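PDB 3RE9: sortase-like protein from Streptococcus suis, which probably acts as a class C sortase, a transpeptidase that covalently joins pilin subunits into pili on the bacterial surface. Local coordinates for residues A[35-39]-A[40-44]. Residues are numbered along the deposited sequence; the frame is centred on the assembly and turned at random.
Sequences ARMLE and LHEKI
E42 folds back from the chain that leaves the helix and offers its carboxylate to R36, six residues earlier. Its CB lies against the backbone of M37, 3.7 Å from M37 O. With CG anti to the backbone N (chi1 -177°) and the rest of the chain extended, the carboxylate is carried across to the guanidinium. There OE2 of E42 accepts a nearly straight bond of 2.9 Å from NH1 of R36. That nitrogen approaches on the syn side, somewhat out of the carboxylate plane, whereas OE2 sits at the guanidinium edge. The second arm of the salt bridge, NH2 of R36 to OE1 of E42, is weak at 3.3 Å, and the two planes are turned 40° apart. OE1 also packs 3.7 Å from CG of M37 and accepts a hydrogen bond from N of M1, the first residue of the crystallised fragment, while the guanidinium's stronger partner is E33, in a salt bridge with NH2 of R36. L40 lies against R36, its CD1 3.4 Å from O of R36 and 3.7 Å from NH1 of R36. In the backbone, N of E42 donates an almost linear 3.1 Å bond to O of M37, and N of H41 makes a weak one to O of L38. The chain leaves helical geometry at L40, the positive phi of H41 (45°) completes the turn, and the H41 side chain reaches T65 and V66 of helix 64-69. Together the two backbone bonds form a Schellman motif, with H41 as C-prime residue, which ends helix 21-39 and leads into strand 43-49, the first strand of the sortase beta-barrel.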
loop_
_atom_site.group_PDB
_atom_site.type_symbol
_atom_site.label_atom_id
_atom_site.label_comp_id
_atom_site.label_asym_id
_atom_site.label_seq_id
_atom_site.Cartn_x
_atom_site.Cartn_y
_atom_site.Cartn_z
ATOM N N ALA A 35 4.806 2.918 -14.311
ATOM C CA ALA A 35 5.740 2.054 -15.060
ATOM C C ALA A 35 7.234 2.417 -14.920
ATOM O O ALA A 35 8.075 1.542 -14.817
ATOM C CB ALA A 35 5.329 1.972 -16.548
ATOM N N ARG A 36 7.550 3.708 -14.950
ATOM C CA ARG A 36 8.899 4.210 -14.734
ATOM C C ARG A 36 9.393 3.941 -13.299
ATOM O O ARG A 36 10.527 3.514 -13.096
ATOM C CB ARG A 36 8.940 5.712 -15.019
ATOM C CG ARG A 36 10.325 6.322 -14.875
ATOM C CD ARG A 36 10.302 7.841 -14.711
ATOM N NE ARG A 36 9.550 8.221 -13.523
ATOM C CZ ARG A 36 10.022 8.142 -12.273
ATOM N NH1 ARG A 36 11.258 7.694 -12.034
ATOM N NH2 ARG A 36 9.256 8.515 -11.254
ATOM N N MET A 37 8.552 4.210 -12.305
ATOM C CA MET A 37 8.843 3.810 -10.939
ATOM C C MET A 37 9.069 2.294 -10.849
ATOM O O MET A 37 9.991 1.818 -10.166
ATOM C CB MET A 37 7.677 4.185 -10.036
ATOM C CG MET A 37 7.512 5.655 -9.759
ATOM S SD MET A 37 6.070 5.942 -8.710
ATOM C CE MET A 37 4.928 6.682 -9.848
ATOM N N LEU A 38 8.209 1.530 -11.526
ATOM C CA LEU A 38 8.344 0.070 -11.531
ATOM C C LEU A 38 9.675 -0.346 -12.170
ATOM O O LEU A 38 10.379 -1.217 -11.667
ATOM C CB LEU A 38 7.175 -0.596 -12.263
ATOM C CG LEU A 38 5.858 -0.823 -11.548
ATOM C CD1 LEU A 38 4.834 -1.366 -12.523
ATOM C CD2 LEU A 38 6.087 -1.787 -10.409
ATOM N N GLU A 39 10.026 0.300 -13.270
ATOM C CA GLU A 39 11.241 -0.060 -13.987
ATOM C C GLU A 39 12.452 0.165 -13.079
ATOM O O GLU A 39 13.449 -0.549 -13.157
ATOM C CB GLU A 39 11.315 0.764 -15.270
ATOM C CG GLU A 39 12.463 0.497 -16.217
ATOM C CD GLU A 39 12.437 1.504 -17.404
ATOM O OE1 GLU A 39 11.490 2.345 -17.471
ATOM O OE2 GLU A 39 13.358 1.462 -18.263
ATOM N N LEU A 40 12.349 1.133 -12.181
ATOM C CA LEU A 40 13.498 1.509 -11.364
ATOM C C LEU A 40 13.460 1.065 -9.917
ATOM O O LEU A 40 14.315 1.506 -9.147
ATOM C CB LEU A 40 13.701 3.030 -11.405
ATOM C CG LEU A 40 14.173 3.600 -12.732
ATOM C CD1 LEU A 40 13.611 4.974 -12.875
ATOM C CD2 LEU A 40 15.680 3.611 -12.768
ATOM N N HIS A 41 12.502 0.205 -9.545
ATOM C CA HIS A 41 12.298 -0.215 -8.139
ATOM C C HIS A 41 12.357 0.979 -7.201
ATOM O O HIS A 41 12.952 0.905 -6.101
ATOM C CB HIS A 41 13.324 -1.261 -7.702
ATOM C CG HIS A 41 13.541 -2.323 -8.719
ATOM N ND1 HIS A 41 14.678 -2.387 -9.490
ATOM C CD2 HIS A 41 12.740 -3.325 -9.141
ATOM C CE1 HIS A 41 14.576 -3.396 -10.335
ATOM N NE2 HIS A 41 13.414 -3.989 -10.133
ATOM N N GLU A 42 11.756 2.077 -7.660
ATOM C CA GLU A 42 11.930 3.369 -7.037
ATOM C C GLU A 42 11.362 3.428 -5.643
ATOM O O GLU A 42 10.236 2.989 -5.410
ATOM C CB GLU A 42 11.294 4.458 -7.895
ATOM C CG GLU A 42 11.504 5.856 -7.340
ATOM C CD GLU A 42 11.210 6.916 -8.341
ATOM O OE1 GLU A 42 10.173 7.597 -8.170
ATOM O OE2 GLU A 42 11.997 7.042 -9.310
ATOM N N LYS A 43 12.145 3.992 -4.722
ATOM C CA LYS A 43 11.713 4.176 -3.327
ATOM C C LYS A 43 10.564 5.193 -3.229
ATOM O O LYS A 43 10.643 6.287 -3.777
ATOM C CB LYS A 43 12.903 4.581 -2.450
ATOM C CG LYS A 43 12.649 4.452 -0.982
ATOM C CD LYS A 43 13.727 5.147 -0.190
ATOM C CE LYS A 43 13.409 5.087 1.296
ATOM N NZ LYS A 43 14.602 5.012 2.180
ATOM N N ILE A 44 9.485 4.819 -2.556
ATOM C CA ILE A 44 8.354 5.729 -2.383
ATOM C C ILE A 44 8.389 6.439 -1.033
ATOM O O ILE A 44 8.082 7.635 -0.946
ATOM C CB ILE A 44 6.994 5.024 -2.552
ATOM C CG1 ILE A 44 6.785 4.545 -3.999
ATOM C CG2 ILE A 44 5.858 5.982 -2.130
ATOM C CD1 ILE A 44 5.568 3.615 -4.159
#